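Local structure of insect group II chitinase (Ostrinia furnacalis, 5Y2C) at residues K4-Y9 against H34-F39; I190-Y195 against L241-P246; P210-D215 against N223-V228; S283-C288 against L347-G352. The protein probably hydrolyses the beta-1,4 links of chitin as a family 18 glycosidase domain, here an engineered mutant holding a chitin oligosaccharide. One frame throughout, in Å; residues are numbered along the deposited sequence.

Overall arrangement
From the N terminus, strand 4-10 runs into a loop that interaction 1 closes by pairing it with strand 34-42, the first two parallel strands of the barrel. Interaction 2 opens much later, pairing strand 189-192 with the start of strand 241-254. Nested in the loop it closes is interaction 3, where 210-215 meets the start of helix 224-233; the two touch, V243 CG2 packing on V228. Interaction 4 follows in series and joins helix 284-292 to the loop after the last barrel strand, 339-343. Interactions 1 and 2 also touch, V6 against V242, and both reach the same sugar. No two contacts cross.

Interaction 1 (K4-Y9 against H34-F39); sequences KVVCYY and HIIYAF. With NAG (2-acetamido-2-deoxy-beta-D-glucopyranose), chain C.
Y8 CG and I36 CG1 are each anti to their own carbonyl carbon (chi1 -82° and -51°), which sets the two side chains alongside one another, both directed to the barrel interior. I36 then passes over one face of the tyrosine ring: its CB stands 3.9 Å from the centre of the Y8 ring in a CH-pi contact, and I36 CG2 reaches the rim, 3.4 Å from Y8 CE2. The other branch, I36 CG1, meets V6 CG1 at 3.5 Å. At the start of the pair the aliphatic chain of K4 runs obliquely past the H34 imidazole, K4 CG 3.6 Å from H34 CE1. Between the backbones a regular run of hydrogen bonds holds the register, among them C7 N to H34 O at 2.8 Å; the first, from H34 N to V5 O, is weak. These are the first two parallel strands of the family 18 TIM barrel. V6, Y8, H34 and I36 face its inside, while C7, Y9, I35 and Y37 turn out toward the surrounding helices, C7 in a disulfide with C32. On that outer side Y9 CE2 lies over one face of the Y37 ring, 3.6 Å from Y37 CE2, the planes inclined at 54°; Y37 OH bonds to D57. Inside, Y8 OH is taken up by D121, and Y8 CE2 lies 3.7 Å from the acetamide methyl C8 of the chain C sugar. A cis peptide bond precedes F39, whose CE2 comes within 3.5 Å of O3 of the same sugar.

Interaction 2 (I190-Y195 against L241-P246); sequences ISLMTY and LVVGVP. With NAG (2-acetamido-2-deoxy-beta-D-glucopyranose), chain C; NAG (2-acetamido-2-deoxy-beta-D-glucopyranose), chain B.
T194 points its hydroxyl across to G244: OG1, between backbone N and carbonyl carbon, donates to G244 O at 2.7 Å, in the carbonyl plane and on a lone pair. A water gives that oxygen a second bond at 2.9 Å and also donates to T194 O, so the buried carbonyl is gripped twice. The Y195 and P246 side chains run antiparallel alongside one another, with Y195 CB 3.7 Å from P246 CG. With CG between backbone N and carbonyl carbon (chi1 49°), the Y195 ring is directed with its edge to G244 O and its hydroxyl to the chain C sugar, where Y195 OH donates to the sugar's O5 at 3.2 Å. A phenylalanine here would keep the contact with the proline but is likely to leave O5 of the sugar without this donor. M193 points away from L241-P246, and its SD comes within 3.5 Å of the same sugar's C7. Nearer the start of the strands, L192 CD2 meets L241 CD2 at 3.8 Å on the side toward helix 224-233. The backbones pair in parallel, for instance V242 N to I190 O at 2.8 Å, and G244 N to L192 O. Segment 190-195 thus brings M193 and Y195 to the bound sugar, at the carboxyl-terminal mouth of the TIM barrel, where family 18 chitinases bind substrate.

Interaction 3 (P210-D215 against N223-V228); sequences PMYVHD and NVNFTV. With NAG (2-acetamido-2-deoxy-beta-D-glucopyranose), chain D.
A loop, 210-215, lies against the amino-terminal end of helix 224-233, the helix that links strands 189-192 and 241-254 of the TIM barrel. P210 O and M211 O take the first amides of the helix: V224 N donates to P210 O at 2.7 Å and N225 N to M211 O at 3.0 Å. The third amide, F226 N, goes to the N-cap residue N223, whose OD1 accepts at 2.8 Å from above the plane of its amide rather than on a lone pair. N223 gets there with CG between its backbone N and carbonyl carbon (chi1 55°), while ND2 is held by N220 O and lies against V213 CG1. With an alanine here the amide is gone, which is likely to leave F226 N uncapped and N220 O and V213 CG1 without their neighbour. The methyl end of M211 reaches V224, CE to CG1 at 3.8 Å. Y212 leans on N225, CD1 to CB at 3.5 Å, with the asparagine ND2 at the edge of the ring and the ring and amide planes 74° apart; N225 OD1 bonds to Y331 OH. One face of that ring takes the acetamide methyl C8 of the chain D sugar and the opposite face takes M211 CG. N225 begins an N-F-T glycosylation sequon, and its ND2 is joined covalently to C1 of that sugar at 1.4 Å.

Interaction 4 (S283-C288 against L347-G352); sequences SFYEIC and LDDFTG
Y285 sets the edge of its ring against the loop backbone, CD2 3.2 Å from D348 O, near the ring plane, and 3.5 Å from L347 O. CG lies between backbone N and carbonyl carbon (chi1 59°), which folds the ring back until S283 OG stands over its centre. Y285 CB lies 3.6 Å from D349 OD1, a carboxylate whose OD2 bonds to C355 N. S283 CB packs on L347 CD2 at 3.8 Å, and F284 N makes a weak bond to L347 O. This joins helix 284-292, in the stretch inserted between the last two barrel strands, to the loop that leaves the barrel after strand 339-343; a disulfide from C288 to C355 ties the same parts, and L347 also touches a bound sugar. S283 and E286 form a capping box: E286 N donates to S283 OG at 3.1 Å, and E286 OE2 takes S283 N at 2.7 Å and S283 OG from above the carboxylate plane. T276 adds another partner to OE2. With several donors and a helix start beside it, the buried E286 carboxylate is probably stabilised as the anion, as D348 may be by the amides of L362 and L363.

Interaction 1 (K4-Y9 against H34-F39)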
# COMPACT_ATOMS: atom_id res chain seq x y z
N LYS A 4 11.71 8.34 -4.64
CA LYS A 4 10.48 8.03 -5.35
C LYS A 4 9.27 8.30 -4.45
O LYS A 4 9.35 8.17 -3.22
CB LYS A 4 10.47 6.57 -5.80
CG LYS A 4 11.51 6.22 -6.85
CD LYS A 4 11.51 4.71 -7.12
CE LYS A 4 12.44 4.36 -8.28
NZ LYS A 4 13.85 4.48 -7.88
N VAL A 5 8.16 8.69 -5.07
CA VAL A 5 6.86 8.74 -4.42
C VAL A 5 5.95 7.86 -5.27
O VAL A 5 5.45 8.30 -6.32
CB VAL A 5 6.31 10.16 -4.28
CG1 VAL A 5 4.92 10.13 -3.65
CG2 VAL A 5 7.24 11.02 -3.44
N VAL A 6 5.74 6.61 -4.84
CA VAL A 6 4.98 5.62 -5.59
C VAL A 6 3.52 5.69 -5.14
O VAL A 6 3.21 5.43 -3.97
CB VAL A 6 5.55 4.20 -5.38
CG1 VAL A 6 4.72 3.16 -6.11
CG2 VAL A 6 7.02 4.11 -5.81
N CYS A 7 2.63 6.06 -6.05
CA CYS A 7 1.23 6.27 -5.75
C CYS A 7 0.41 5.12 -6.29
O CYS A 7 0.51 4.81 -7.48
CB CYS A 7 0.72 7.57 -6.37
SG CYS A 7 1.56 9.08 -5.88
N TYR A 8 -0.41 4.52 -5.44
CA TYR A 8 -1.33 3.49 -5.88
C TYR A 8 -2.65 4.16 -6.25
O TYR A 8 -3.25 4.87 -5.44
CB TYR A 8 -1.51 2.43 -4.80
CG TYR A 8 -0.38 1.42 -4.84
CD1 TYR A 8 0.78 1.63 -4.11
CD2 TYR A 8 -0.46 0.28 -5.63
CE1 TYR A 8 1.82 0.71 -4.16
CE2 TYR A 8 0.56 -0.62 -5.68
CZ TYR A 8 1.69 -0.41 -4.94
OH TYR A 8 2.71 -1.32 -5.00
N TYR A 9 -3.06 3.98 -7.51
CA TYR A 9 -4.37 4.37 -8.00
C TYR A 9 -5.22 3.10 -8.03
O TYR A 9 -4.74 2.05 -8.47
CB TYR A 9 -4.27 5.00 -9.39
CG TYR A 9 -5.59 5.05 -10.14
CD1 TYR A 9 -6.46 6.14 -10.00
CD2 TYR A 9 -5.99 3.99 -10.95
CE1 TYR A 9 -7.67 6.17 -10.66
CE2 TYR A 9 -7.20 4.01 -11.60
CZ TYR A 9 -8.04 5.09 -11.46
OH TYR A 9 -9.24 5.11 -12.13
N HIS A 34 5.84 7.82 -9.68
CA HIS A 34 5.37 6.57 -10.25
C HIS A 34 3.94 6.33 -9.78
O HIS A 34 3.62 6.52 -8.61
CB HIS A 34 6.28 5.39 -9.84
CG HIS A 34 7.73 5.60 -10.17
ND1 HIS A 34 8.52 6.52 -9.50
CD2 HIS A 34 8.55 4.96 -11.04
CE1 HIS A 34 9.76 6.46 -9.98
NE2 HIS A 34 9.80 5.53 -10.91
N ILE A 35 3.08 5.95 -10.71
CA ILE A 35 1.70 5.57 -10.42
C ILE A 35 1.58 4.07 -10.67
O ILE A 35 2.06 3.57 -11.69
CB ILE A 35 0.70 6.36 -11.28
CG1 ILE A 35 0.73 7.84 -10.90
CG2 ILE A 35 -0.69 5.83 -11.06
CD1 ILE A 35 0.12 8.74 -11.96
N ILE A 36 0.98 3.37 -9.72
CA ILE A 36 0.67 1.95 -9.88
C ILE A 36 -0.84 1.82 -10.03
O ILE A 36 -1.60 2.25 -9.14
CB ILE A 36 1.15 1.11 -8.69
CG1 ILE A 36 2.63 1.38 -8.36
CG2 ILE A 36 0.92 -0.36 -9.02
CD1 ILE A 36 3.58 1.26 -9.52
N TYR A 37 -1.27 1.21 -11.12
CA TYR A 37 -2.69 0.99 -11.42
C TYR A 37 -3.13 -0.32 -10.77
O TYR A 37 -2.76 -1.41 -11.24
CB TYR A 37 -2.90 0.97 -12.93
CG TYR A 37 -4.34 1.05 -13.38
CD1 TYR A 37 -5.22 -0.00 -13.14
CD2 TYR A 37 -4.79 2.13 -14.11
CE1 TYR A 37 -6.53 0.05 -13.56
CE2 TYR A 37 -6.10 2.20 -14.54
CZ TYR A 37 -6.97 1.16 -14.27
OH TYR A 37 -8.26 1.24 -14.71
N ALA A 38 -3.92 -0.23 -9.71
CA ALA A 38 -4.38 -1.41 -8.98
C ALA A 38 -5.86 -1.68 -9.27
O ALA A 38 -6.67 -0.74 -9.25
CB ALA A 38 -4.15 -1.23 -7.47
N PHE A 39 -6.20 -2.93 -9.58
CA PHE A 39 -5.26 -4.04 -9.80
C PHE A 39 -5.65 -4.73 -11.10
O PHE A 39 -6.82 -4.67 -11.49
CB PHE A 39 -5.32 -5.10 -8.68
CG PHE A 39 -4.64 -4.70 -7.40
CD1 PHE A 39 -3.26 -4.59 -7.33
CD2 PHE A 39 -5.39 -4.51 -6.23
CE1 PHE A 39 -2.63 -4.22 -6.16
CE2 PHE A 39 -4.76 -4.16 -5.04
CZ PHE A 39 -3.38 -4.01 -5.00
C1 NAG C . -2.40 -4.45 0.74
C2 NAG C . -2.76 -4.46 -0.73
C3 NAG C . -4.19 -4.01 -1.01
C4 NAG C . -5.01 -3.55 0.18
C5 NAG C . -4.10 -2.65 0.98
C6 NAG C . -4.68 -2.13 2.26
C7 NAG C . -1.07 -4.15 -2.40
C8 NAG C . -0.18 -3.16 -3.03
N2 NAG C . -1.87 -3.67 -1.52
O3 NAG C . -4.83 -5.04 -1.69
O4 NAG C . -6.14 -2.89 -0.22
O5 NAG C . -2.86 -3.26 1.29
O6 NAG C . -5.20 -3.15 3.02
O7 NAG C . -1.04 -5.27 -2.72

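Interaction 2 (I190-Y195 against L241-P246)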
# COMPACT_ATOMS: atom_id res chain seq x y z
N ILE A 190 11.31 -2.00 -4.16
CA ILE A 190 10.58 -2.94 -3.33
C ILE A 190 9.67 -2.10 -2.44
O ILE A 190 10.16 -1.37 -1.57
CB ILE A 190 11.51 -3.82 -2.48
CG1 ILE A 190 12.33 -4.74 -3.37
CG2 ILE A 190 10.70 -4.61 -1.48
CD1 ILE A 190 13.52 -5.35 -2.67
N SER A 191 8.36 -2.19 -2.67
CA SER A 191 7.40 -1.42 -1.86
C SER A 191 7.07 -2.22 -0.61
O SER A 191 6.29 -3.17 -0.65
CB SER A 191 6.15 -1.10 -2.67
OG SER A 191 6.40 0.00 -3.54
N LEU A 192 7.67 -1.83 0.51
CA LEU A 192 7.35 -2.42 1.79
C LEU A 192 5.94 -1.99 2.19
O LEU A 192 5.65 -0.79 2.28
CB LEU A 192 8.35 -1.96 2.85
CG LEU A 192 9.84 -2.15 2.59
CD1 LEU A 192 10.59 -1.64 3.81
CD2 LEU A 192 10.19 -3.61 2.28
N MET A 193 5.04 -2.95 2.38
CA MET A 193 3.68 -2.62 2.81
C MET A 193 3.71 -2.50 4.33
O MET A 193 3.19 -3.32 5.09
CB MET A 193 2.67 -3.64 2.32
CG MET A 193 2.41 -3.50 0.81
SD MET A 193 1.18 -4.65 0.20
CE MET A 193 1.98 -6.19 0.65
N THR A 194 4.36 -1.43 4.78
CA THR A 194 4.58 -1.20 6.19
C THR A 194 3.32 -0.69 6.88
O THR A 194 3.33 0.34 7.56
CB THR A 194 5.73 -0.23 6.35
OG1 THR A 194 5.67 0.74 5.28
CG2 THR A 194 7.04 -1.00 6.28
N TYR A 195 2.24 -1.45 6.75
CA TYR A 195 0.99 -1.11 7.42
C TYR A 195 0.20 -2.40 7.60
O TYR A 195 0.63 -3.48 7.20
CB TYR A 195 0.21 -0.07 6.63
CG TYR A 195 0.07 -0.41 5.16
CD1 TYR A 195 -0.80 -1.40 4.74
CD2 TYR A 195 0.80 0.29 4.19
CE1 TYR A 195 -0.94 -1.71 3.40
CE2 TYR A 195 0.66 -0.01 2.85
CZ TYR A 195 -0.21 -1.01 2.45
OH TYR A 195 -0.36 -1.32 1.12
N LEU A 241 14.44 0.19 -1.30
CA LEU A 241 13.35 0.04 -0.35
C LEU A 241 12.45 1.27 -0.36
O LEU A 241 12.94 2.39 -0.24
CB LEU A 241 13.89 -0.21 1.06
CG LEU A 241 14.59 -1.56 1.17
CD1 LEU A 241 15.26 -1.74 2.52
CD2 LEU A 241 13.59 -2.68 0.90
N VAL A 242 11.15 1.05 -0.51
CA VAL A 242 10.17 2.13 -0.55
C VAL A 242 9.15 1.89 0.56
O VAL A 242 8.47 0.85 0.56
CB VAL A 242 9.50 2.22 -1.93
CG1 VAL A 242 8.37 3.25 -1.91
CG2 VAL A 242 10.52 2.59 -3.01
N VAL A 243 9.07 2.83 1.50
CA VAL A 243 8.27 2.65 2.71
C VAL A 243 6.83 3.07 2.44
O VAL A 243 6.57 4.22 2.06
CB VAL A 243 8.87 3.42 3.89
CG1 VAL A 243 7.93 3.47 5.05
CG2 VAL A 243 10.19 2.74 4.31
N GLY A 244 5.89 2.13 2.61
CA GLY A 244 4.48 2.42 2.37
C GLY A 244 3.84 3.14 3.55
O GLY A 244 4.10 2.82 4.71
N VAL A 245 3.01 4.13 3.24
CA VAL A 245 2.25 4.86 4.24
C VAL A 245 0.77 4.65 3.95
O VAL A 245 0.34 4.86 2.81
CB VAL A 245 2.58 6.37 4.26
CG1 VAL A 245 1.78 7.09 5.37
CG2 VAL A 245 4.09 6.60 4.41
N PRO A 246 -0.03 4.20 4.92
CA PRO A 246 -1.47 4.06 4.67
C PRO A 246 -2.19 5.40 4.77
O PRO A 246 -1.93 6.20 5.67
CB PRO A 246 -1.92 3.10 5.78
CG PRO A 246 -0.95 3.40 6.93
CD PRO A 246 0.36 3.79 6.28
C1 NAG C . -2.40 -4.45 0.74
C2 NAG C . -2.76 -4.46 -0.73
C3 NAG C . -4.19 -4.01 -1.01
C4 NAG C . -5.01 -3.55 0.18
C5 NAG C . -4.10 -2.65 0.98
C6 NAG C . -4.68 -2.13 2.26
C7 NAG C . -1.07 -4.15 -2.40
C8 NAG C . -0.18 -3.16 -3.03
N2 NAG C . -1.87 -3.67 -1.52
O3 NAG C . -4.83 -5.04 -1.69
O4 NAG C . -6.14 -2.89 -0.22
O5 NAG C . -2.86 -3.26 1.29
O6 NAG C . -5.20 -3.15 3.02
O7 NAG C . -1.04 -5.27 -2.72
C1 NAG B . -3.61 -7.61 4.82
C2 NAG B . -4.77 -6.86 4.24
C3 NAG B . -4.44 -6.42 2.83
C4 NAG B . -3.11 -5.74 2.71
C5 NAG B . -2.08 -6.62 3.34
C6 NAG B . -0.77 -5.92 3.48
C7 NAG B . -6.95 -7.53 5.10
C8 NAG B . -7.96 -8.59 5.06
N2 NAG B . -5.97 -7.63 4.26
O3 NAG B . -5.44 -5.56 2.41
O4 NAG B . -2.93 -5.62 1.33
O5 NAG B . -2.49 -6.87 4.63
O6 NAG B . 0.34 -6.70 3.20
O7 NAG B . -7.10 -6.67 5.85
O HOH W 1 3.73 3.02 7.56

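Interaction 3 (P210-D215 against N223-V228)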
# COMPACT_ATOMS: atom_id res chain seq x y z
N PRO A 210 2.49 1.17 13.23
CA PRO A 210 3.39 1.74 14.24
C PRO A 210 4.75 2.02 13.64
O PRO A 210 5.25 1.26 12.81
CB PRO A 210 3.46 0.63 15.31
CG PRO A 210 2.28 -0.26 15.05
CD PRO A 210 2.11 -0.22 13.56
N MET A 211 5.35 3.13 14.07
CA MET A 211 6.68 3.50 13.60
C MET A 211 7.78 2.77 14.37
O MET A 211 8.69 2.19 13.77
CB MET A 211 6.85 5.01 13.70
CG MET A 211 8.10 5.54 13.04
SD MET A 211 8.14 5.20 11.29
CE MET A 211 9.85 4.75 11.07
N TYR A 212 7.71 2.81 15.71
CA TYR A 212 8.71 2.22 16.60
C TYR A 212 8.03 1.33 17.63
O TYR A 212 6.81 1.32 17.77
CB TYR A 212 9.53 3.30 17.31
CG TYR A 212 10.14 4.27 16.35
CD1 TYR A 212 11.14 3.85 15.47
CD2 TYR A 212 9.69 5.59 16.26
CE1 TYR A 212 11.70 4.72 14.58
CE2 TYR A 212 10.25 6.47 15.37
CZ TYR A 212 11.26 6.03 14.53
OH TYR A 212 11.83 6.88 13.61
N VAL A 213 8.81 0.60 18.39
CA VAL A 213 8.21 -0.23 19.38
C VAL A 213 7.52 0.59 20.44
O VAL A 213 7.96 1.60 20.79
CB VAL A 213 9.12 -1.33 19.95
CG1 VAL A 213 10.12 -1.82 18.95
CG2 VAL A 213 9.82 -0.89 21.19
N HIS A 214 6.41 0.10 20.92
CA HIS A 214 5.64 0.77 21.90
C HIS A 214 5.74 -0.15 23.07
O HIS A 214 5.95 -1.30 22.90
CB HIS A 214 4.23 0.92 21.42
CG HIS A 214 3.42 1.88 22.21
ND1 HIS A 214 2.80 1.54 23.37
CD2 HIS A 214 3.13 3.17 21.99
CE1 HIS A 214 2.15 2.57 23.84
NE2 HIS A 214 2.34 3.58 23.02
N ASP A 215 5.61 0.38 24.26
CA ASP A 215 5.73 -0.40 25.45
C ASP A 215 4.61 -1.36 25.67
O ASP A 215 4.78 -2.33 26.31
CB ASP A 215 5.98 0.49 26.66
CG ASP A 215 4.92 1.48 26.89
OD1 ASP A 215 3.92 1.10 27.44
OD2 ASP A 215 5.09 2.65 26.60
N ASN A 223 6.39 -3.11 13.64
CA ASN A 223 6.54 -1.67 13.47
C ASN A 223 7.35 -1.42 12.22
O ASN A 223 8.10 -2.29 11.76
CB ASN A 223 7.21 -1.01 14.69
CG ASN A 223 8.55 -1.65 15.04
OD1 ASN A 223 9.61 -1.23 14.56
ND2 ASN A 223 8.51 -2.65 15.91
N VAL A 224 7.21 -0.21 11.68
CA VAL A 224 7.85 0.14 10.41
C VAL A 224 9.36 0.03 10.53
O VAL A 224 10.05 -0.48 9.63
CB VAL A 224 7.43 1.56 9.98
CG1 VAL A 224 8.31 2.05 8.81
CG2 VAL A 224 5.95 1.63 9.62
N ASN A 225 9.91 0.53 11.64
CA ASN A 225 11.35 0.61 11.80
C ASN A 225 11.98 -0.77 11.76
O ASN A 225 13.02 -0.97 11.13
CB ASN A 225 11.65 1.35 13.09
CG ASN A 225 13.12 1.54 13.32
OD1 ASN A 225 13.91 1.86 12.41
ND2 ASN A 225 13.51 1.36 14.56
N PHE A 226 11.34 -1.76 12.40
CA PHE A 226 11.90 -3.11 12.34
C PHE A 226 11.87 -3.65 10.92
O PHE A 226 12.85 -4.24 10.44
CB PHE A 226 11.16 -4.05 13.27
CG PHE A 226 11.65 -5.45 13.16
CD1 PHE A 226 11.10 -6.32 12.21
CD2 PHE A 226 12.72 -5.89 13.94
CE1 PHE A 226 11.59 -7.60 12.07
CE2 PHE A 226 13.21 -7.15 13.80
CZ PHE A 226 12.64 -8.02 12.87
N THR A 227 10.73 -3.49 10.23
CA THR A 227 10.58 -4.01 8.88
C THR A 227 11.68 -3.49 7.96
O THR A 227 12.30 -4.26 7.22
CB THR A 227 9.21 -3.63 8.33
OG1 THR A 227 8.18 -4.23 9.13
CG2 THR A 227 9.06 -4.07 6.87
N VAL A 228 11.96 -2.18 8.03
CA VAL A 228 12.99 -1.59 7.17
C VAL A 228 14.35 -2.16 7.51
O VAL A 228 15.08 -2.65 6.63
CB VAL A 228 12.98 -0.05 7.28
CG1 VAL A 228 14.15 0.56 6.50
CG2 VAL A 228 11.68 0.53 6.75
C1 NAG D . 14.88 1.51 14.87
C2 NAG D . 15.16 2.07 16.27
C3 NAG D . 16.64 1.90 16.65
C4 NAG D . 17.13 0.48 16.36
C5 NAG D . 16.79 0.17 14.91
C6 NAG D . 17.26 -1.19 14.44
C7 NAG D . 14.00 4.01 17.27
C8 NAG D . 13.79 5.49 17.19
N2 NAG D . 14.79 3.47 16.34
O3 NAG D . 16.78 2.26 18.02
O4 NAG D . 18.54 0.31 16.43
O5 NAG D . 15.37 0.19 14.78
O6 NAG D . 17.09 -2.16 15.46
O7 NAG D . 13.47 3.32 18.14

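Interaction 4 (S283-C288 against L347-G352)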
# COMPACT_ATOMS: atom_id res chain seq x y z
N SER A 283 -11.39 5.80 5.38
CA SER A 283 -10.46 6.66 4.66
C SER A 283 -10.01 7.80 5.56
O SER A 283 -10.66 8.12 6.57
CB SER A 283 -11.12 7.22 3.41
OG SER A 283 -12.12 8.16 3.77
N PHE A 284 -8.90 8.43 5.20
CA PHE A 284 -8.44 9.56 5.99
C PHE A 284 -9.47 10.69 6.02
O PHE A 284 -9.70 11.29 7.07
CB PHE A 284 -7.11 10.10 5.47
CG PHE A 284 -6.55 11.24 6.31
CD1 PHE A 284 -6.25 11.04 7.66
CD2 PHE A 284 -6.31 12.48 5.75
CE1 PHE A 284 -5.74 12.07 8.43
CE2 PHE A 284 -5.78 13.52 6.52
CZ PHE A 284 -5.50 13.33 7.85
N TYR A 285 -10.12 10.96 4.88
CA TYR A 285 -11.11 12.04 4.89
C TYR A 285 -12.33 11.67 5.73
O TYR A 285 -12.95 12.56 6.33
CB TYR A 285 -11.49 12.45 3.46
CG TYR A 285 -12.09 11.37 2.57
CD1 TYR A 285 -13.45 11.08 2.60
CD2 TYR A 285 -11.29 10.65 1.69
CE1 TYR A 285 -13.99 10.10 1.80
CE2 TYR A 285 -11.82 9.67 0.87
CZ TYR A 285 -13.17 9.39 0.93
OH TYR A 285 -13.69 8.43 0.12
N GLU A 286 -12.68 10.38 5.82
CA GLU A 286 -13.75 9.96 6.71
C GLU A 286 -13.37 10.15 8.17
O GLU A 286 -14.21 10.50 9.00
CB GLU A 286 -14.11 8.50 6.45
CG GLU A 286 -15.05 8.29 5.27
CD GLU A 286 -15.04 6.86 4.72
OE1 GLU A 286 -16.02 6.43 4.07
OE2 GLU A 286 -14.02 6.16 4.90
N ILE A 287 -12.09 9.96 8.50
CA ILE A 287 -11.62 10.21 9.85
C ILE A 287 -11.67 11.70 10.16
O ILE A 287 -12.00 12.11 11.29
CB ILE A 287 -10.21 9.63 10.03
CG1 ILE A 287 -10.26 8.11 9.98
CG2 ILE A 287 -9.56 10.15 11.32
CD1 ILE A 287 -8.90 7.47 9.82
N CYS A 288 -11.31 12.54 9.19
CA CYS A 288 -11.40 13.99 9.37
C CYS A 288 -12.84 14.40 9.62
O CYS A 288 -13.14 15.20 10.52
CB CYS A 288 -10.86 14.70 8.15
SG CYS A 288 -9.08 14.73 8.09
N LEU A 347 -7.88 7.56 -0.81
CA LEU A 347 -8.22 7.54 0.61
C LEU A 347 -7.72 8.78 1.32
O LEU A 347 -8.19 9.09 2.42
CB LEU A 347 -7.65 6.27 1.26
CG LEU A 347 -8.17 4.96 0.65
CD1 LEU A 347 -7.48 3.71 1.24
CD2 LEU A 347 -9.70 4.86 0.72
N ASP A 348 -6.77 9.49 0.72
CA ASP A 348 -6.37 10.82 1.15
C ASP A 348 -7.53 11.78 0.96
O ASP A 348 -8.50 11.49 0.26
CB ASP A 348 -5.14 11.26 0.33
CG ASP A 348 -4.41 12.47 0.91
OD1 ASP A 348 -4.84 13.07 1.92
OD2 ASP A 348 -3.35 12.79 0.33
N ASP A 349 -7.47 12.93 1.64
CA ASP A 349 -8.46 13.98 1.42
C ASP A 349 -8.15 14.72 0.11
O ASP A 349 -7.82 15.91 0.08
CB ASP A 349 -8.49 14.94 2.61
CG ASP A 349 -9.69 15.90 2.56
OD1 ASP A 349 -10.69 15.57 1.89
OD2 ASP A 349 -9.62 16.99 3.15
N PHE A 350 -8.27 13.98 -1.00
CA PHE A 350 -7.81 14.49 -2.29
C PHE A 350 -8.60 15.69 -2.77
O PHE A 350 -8.10 16.46 -3.58
CB PHE A 350 -7.84 13.38 -3.36
CG PHE A 350 -9.22 12.86 -3.66
CD1 PHE A 350 -9.83 11.93 -2.82
CD2 PHE A 350 -9.89 13.26 -4.81
CE1 PHE A 350 -11.08 11.45 -3.10
CE2 PHE A 350 -11.15 12.77 -5.10
CZ PHE A 350 -11.74 11.86 -4.24
N THR A 351 -9.84 15.87 -2.29
CA THR A 351 -10.62 17.05 -2.62
C THR A 351 -10.31 18.24 -1.73
O THR A 351 -10.57 19.37 -2.13
CB THR A 351 -12.11 16.75 -2.49
OG1 THR A 351 -12.44 16.67 -1.09
CG2 THR A 351 -12.46 15.42 -3.16
N GLY A 352 -9.77 18.01 -0.53
CA GLY A 352 -9.52 19.07 0.44
C GLY A 352 -10.73 19.52 1.24
O GLY A 352 -10.59 20.40 2.10